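Local coordinates for DNA mismatch repair protein MUTS (Thermus aquaticus, PDB 1EWQ) that recognises mismatched DNA at the start of mismatch repair and has a weak ATPase activity, at the interface of chains A and B. Sequence-based numbering; all coordinates share one arbitrary frame. Chains: chain A/B, DNA mismatch repair protein MUTS.

The centres of contact 1 and contact 2 lie about 26 Å apart in the interface between the two copies of MutS. Both join helix 670-687 of one subunit to the C-terminal helices of the other, with the chains exchanged. In contact 1, chain B offers the start of that helix; in contact 2, chain A offers its later turns, helped by helix 638-652. The interface is two-fold symmetric, so each patch has a twin, and each subunit both grips its partner and is gripped by it. This reciprocal packing would tie the two ATPase domains together.

Contact 1: the interface of chains A and B. Residues chain A 698, 736-739, 759; chain B 669, 671-672.
A:Ser736, A:Val739 and A:Leu759 close around B:Asp672 in a symmetric homodimer interface between ATPase domains, a patch with a polar centre and apolar flanks that helps hold the C-terminal helices of one subunit against the nucleotide-binding region of the other. B:Ser669 and B:Asp672 belong to the D-loop that follows the Walker B strand in ABC-type ATPases, and the aspartate lies in the first turn of helix 670-687. The hydroxyl OG of A:Ser736 donates to carboxylate oxygen OD1 of B:Asp672 at 2.6 Å, arriving on the syn side but 31° out of the carboxylate plane. OG of A:Ser736 is also 3.0 Å from OD2 of B:Asp672, so the hydroxyl may point between the two oxygens in a bifurcated hydrogen bond. A small serine suits this place: with OG held between its own backbone N and carbonyl carbon (chi1 55°), the hydroxyl reaches the acid while CB remains close against it.

The second oxygen has a further partner. OD2 of B:Asp672 uses its anti lone pair to accept the backbone N-H of A:Val739 at 3.2 Å, in a fairly straight bond (161° at H). That N-H lies in the first turn of helix 738-744, so the carboxylate caps the N-terminal end of a helix of the other chain, whose dipole would probably stabilise the negative charge. Were B:Asp672 an alanine, the A:Ser736 hydroxyl and the A:Val739 N-H would probably lose their acceptor across the interface.

Apolar groups flank the acid. A:Leu759 crosses it obliquely with CD1, while its other methyl, CD2, presses tightly on CB of B:Leu671 at 3.4 Å. Leucine suits this role because its forked end can cover the acid and still reach the neighbouring leucine. Beyond the acid, the flat ring of A:Phe698 turns its edge to B:Ser669, whose CB lies in the ring plane 3.7 Å from CE1 of A:Phe698. On the helix-cap side, CG2 of A:Val739 lies 3.4 Å from OD2 of B:Asp672.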
# COMPACT_ATOMS: atom_id res chain seq x y z
N PHE A 698 -16.82 -37.35 16.65
CA PHE A 698 -18.07 -37.94 17.13
C PHE A 698 -17.76 -38.49 18.52
O PHE A 698 -18.64 -38.58 19.37
CB PHE A 698 -18.52 -39.10 16.23
CG PHE A 698 -19.15 -38.67 14.94
CD1 PHE A 698 -18.37 -38.35 13.83
CD2 PHE A 698 -20.54 -38.61 14.82
CE1 PHE A 698 -18.95 -37.98 12.62
CE2 PHE A 698 -21.14 -38.24 13.60
CZ PHE A 698 -20.34 -37.92 12.50
N SER A 736 -21.32 -38.95 8.99
CA SER A 736 -20.18 -38.11 8.66
C SER A 736 -20.34 -37.79 7.18
O SER A 736 -20.94 -38.58 6.45
CB SER A 736 -18.89 -38.88 8.87
OG SER A 736 -18.93 -40.09 8.13
N TYR A 737 -19.82 -36.65 6.73
CA TYR A 737 -19.92 -36.29 5.32
C TYR A 737 -18.57 -36.08 4.64
O TYR A 737 -18.50 -35.66 3.49
CB TYR A 737 -20.79 -35.03 5.14
CG TYR A 737 -22.26 -35.27 5.40
CD1 TYR A 737 -22.78 -35.19 6.70
CD2 TYR A 737 -23.11 -35.68 4.37
CE1 TYR A 737 -24.11 -35.53 6.96
CE2 TYR A 737 -24.44 -36.02 4.62
CZ TYR A 737 -24.93 -35.94 5.92
OH TYR A 737 -26.23 -36.32 6.18
N GLY A 738 -17.50 -36.41 5.36
CA GLY A 738 -16.16 -36.25 4.83
C GLY A 738 -15.96 -36.87 3.46
O GLY A 738 -15.52 -36.20 2.51
N VAL A 739 -16.29 -38.15 3.34
CA VAL A 739 -16.14 -38.86 2.07
C VAL A 739 -17.03 -38.23 0.99
O VAL A 739 -16.61 -38.10 -0.15
CB VAL A 739 -16.46 -40.37 2.24
CG1 VAL A 739 -16.34 -41.09 0.91
CG2 VAL A 739 -15.50 -40.99 3.25
N LEU A 759 -14.58 -47.36 5.43
CA LEU A 759 -15.36 -46.80 6.52
C LEU A 759 -16.29 -47.85 7.12
O LEU A 759 -16.37 -48.01 8.34
CB LEU A 759 -16.21 -45.63 6.03
CG LEU A 759 -15.90 -44.21 6.52
CD1 LEU A 759 -16.98 -43.27 5.99
CD2 LEU A 759 -15.87 -44.17 8.03
N SER B 669 -14.00 -35.99 10.12
CA SER B 669 -14.14 -36.91 11.26
C SER B 669 -13.00 -37.94 11.25
O SER B 669 -12.39 -38.19 10.22
CB SER B 669 -15.51 -37.62 11.21
OG SER B 669 -15.66 -38.36 10.00
N LEU B 671 -12.73 -41.36 11.48
CA LEU B 671 -12.83 -42.47 10.55
C LEU B 671 -12.81 -42.05 9.08
O LEU B 671 -12.05 -42.62 8.28
CB LEU B 671 -14.09 -43.28 10.85
CG LEU B 671 -14.16 -43.98 12.21
CD1 LEU B 671 -15.36 -44.91 12.23
CD2 LEU B 671 -12.89 -44.78 12.47
N ASP B 672 -13.62 -41.07 8.70
CA ASP B 672 -13.62 -40.63 7.32
C ASP B 672 -12.22 -40.18 6.92
O ASP B 672 -11.78 -40.43 5.80
CB ASP B 672 -14.62 -39.49 7.10
CG ASP B 672 -16.05 -39.98 7.05
OD1 ASP B 672 -16.44 -40.73 7.97
OD2 ASP B 672 -16.78 -39.63 6.10

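Contact 2: the interface of chains A and B. Residues chain A 650, 679-680, 683; chain B 747-748, 751, 754.
A:Leu650 and A:Ala679 meet B:Leu747 and B:Val751 in an apolar helix-packing patch of the MutS homodimer, which helps seat the C-terminal helix 749-761 of chain B on the ATPase domain of chain A.

The contacts between branched side chains and proline come first. CD1 of A:Leu650 does the touching: it lies against CD1 of B:Leu747 at 3.3 Å, tighter than usual for two methyls, as the side chains cross at a slant. CD1 of A:Leu650 also reaches CD of the B:Pro748 ring at 3.7 Å. Leucine suits the spot because the methyl at the end of its flexible chain can touch both neighbours, while the rigid proline offers a compact apolar surface just ahead of helix 749-761.

Valine against alanine forms the second group. B:Val751 stands with CG1 anti to its own backbone N (chi1 -177°), which sends its two methyls to successive turns of helix 670-687. CG1 of B:Val751 presses on CB of A:Ala679 at 3.5 Å, whereas CG2 of B:Val751 rests 3.9 Å from CB of A:Ala683. Short alanine side chains suit these positions, one turn apart, because they let the partner helix come close. N of A:Val680 lies 3.9 Å from CG1 of B:Val751.

Contacts to the partner's backbone and to the foot of a long chain complete the patch. The carbonyl O of B:Val751 lies 3.4 Å from CB of A:Ala679, a van der Waals contact that shows how near the helix backbone approaches. B:Arg754 packs with the root of its chain, its CB being 3.8 Å from CB of A:Ala679. Past CB the chain runs away from the alanine and bends at chi2 and chi3 (-55° and -96°); the aliphatic foot does the packing here.

In the fold, helix 638-652 of chain A packs on the loop residues B:Leu747 and B:Pro748, and helix 670-687 receives the first turns of helix 749-761 of chain B.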
# COMPACT_ATOMS: atom_id res chain seq x y z
N LEU A 650 -7.95 -21.54 29.18
CA LEU A 650 -8.19 -22.32 30.40
C LEU A 650 -7.77 -21.60 31.66
O LEU A 650 -8.35 -21.82 32.73
CB LEU A 650 -7.45 -23.67 30.32
CG LEU A 650 -8.00 -24.64 29.28
CD1 LEU A 650 -7.09 -25.83 29.15
CD2 LEU A 650 -9.39 -25.07 29.68
N ALA A 679 -9.87 -33.92 27.23
CA ALA A 679 -9.38 -33.34 28.48
C ALA A 679 -9.76 -31.87 28.52
O ALA A 679 -10.17 -31.35 29.56
CB ALA A 679 -7.85 -33.50 28.57
N VAL A 680 -9.61 -31.18 27.39
CA VAL A 680 -9.95 -29.77 27.31
C VAL A 680 -11.46 -29.61 27.51
O VAL A 680 -11.89 -28.73 28.25
CB VAL A 680 -9.56 -29.18 25.93
CG1 VAL A 680 -10.13 -27.78 25.78
CG2 VAL A 680 -8.03 -29.14 25.81
N ALA A 683 -12.38 -30.11 31.21
CA ALA A 683 -11.96 -29.00 32.06
C ALA A 683 -12.90 -27.81 31.90
O ALA A 683 -13.21 -27.14 32.87
CB ALA A 683 -10.52 -28.59 31.72
N LEU B 747 -0.44 -25.99 28.55
CA LEU B 747 -1.77 -26.49 28.91
C LEU B 747 -1.68 -27.00 30.35
O LEU B 747 -0.73 -27.68 30.71
CB LEU B 747 -2.15 -27.64 27.97
CG LEU B 747 -3.59 -27.78 27.47
CD1 LEU B 747 -4.54 -27.86 28.65
CD2 LEU B 747 -3.95 -26.59 26.59
N PRO B 748 -2.66 -26.65 31.20
CA PRO B 748 -2.66 -27.09 32.60
C PRO B 748 -2.19 -28.53 32.82
O PRO B 748 -2.60 -29.45 32.10
CB PRO B 748 -4.10 -26.88 33.03
CG PRO B 748 -4.46 -25.62 32.30
CD PRO B 748 -3.86 -25.84 30.92
N VAL B 751 -4.89 -31.09 32.87
CA VAL B 751 -5.40 -31.41 31.54
C VAL B 751 -4.42 -32.29 30.78
O VAL B 751 -4.82 -33.23 30.09
CB VAL B 751 -5.68 -30.13 30.72
CG1 VAL B 751 -6.28 -30.49 29.38
CG2 VAL B 751 -6.64 -29.22 31.50
N ARG B 754 -4.82 -35.85 32.19
CA ARG B 754 -6.02 -36.56 31.74
C ARG B 754 -5.77 -37.12 30.36
O ARG B 754 -6.06 -38.29 30.10
CB ARG B 754 -7.24 -35.62 31.68
CG ARG B 754 -8.26 -35.85 32.78
CD ARG B 754 -8.73 -37.30 32.83
NE ARG B 754 -9.97 -37.54 32.11
CZ ARG B 754 -10.52 -38.74 31.95
NH1 ARG B 754 -9.94 -39.81 32.47
NH2 ARG B 754 -11.66 -38.87 31.29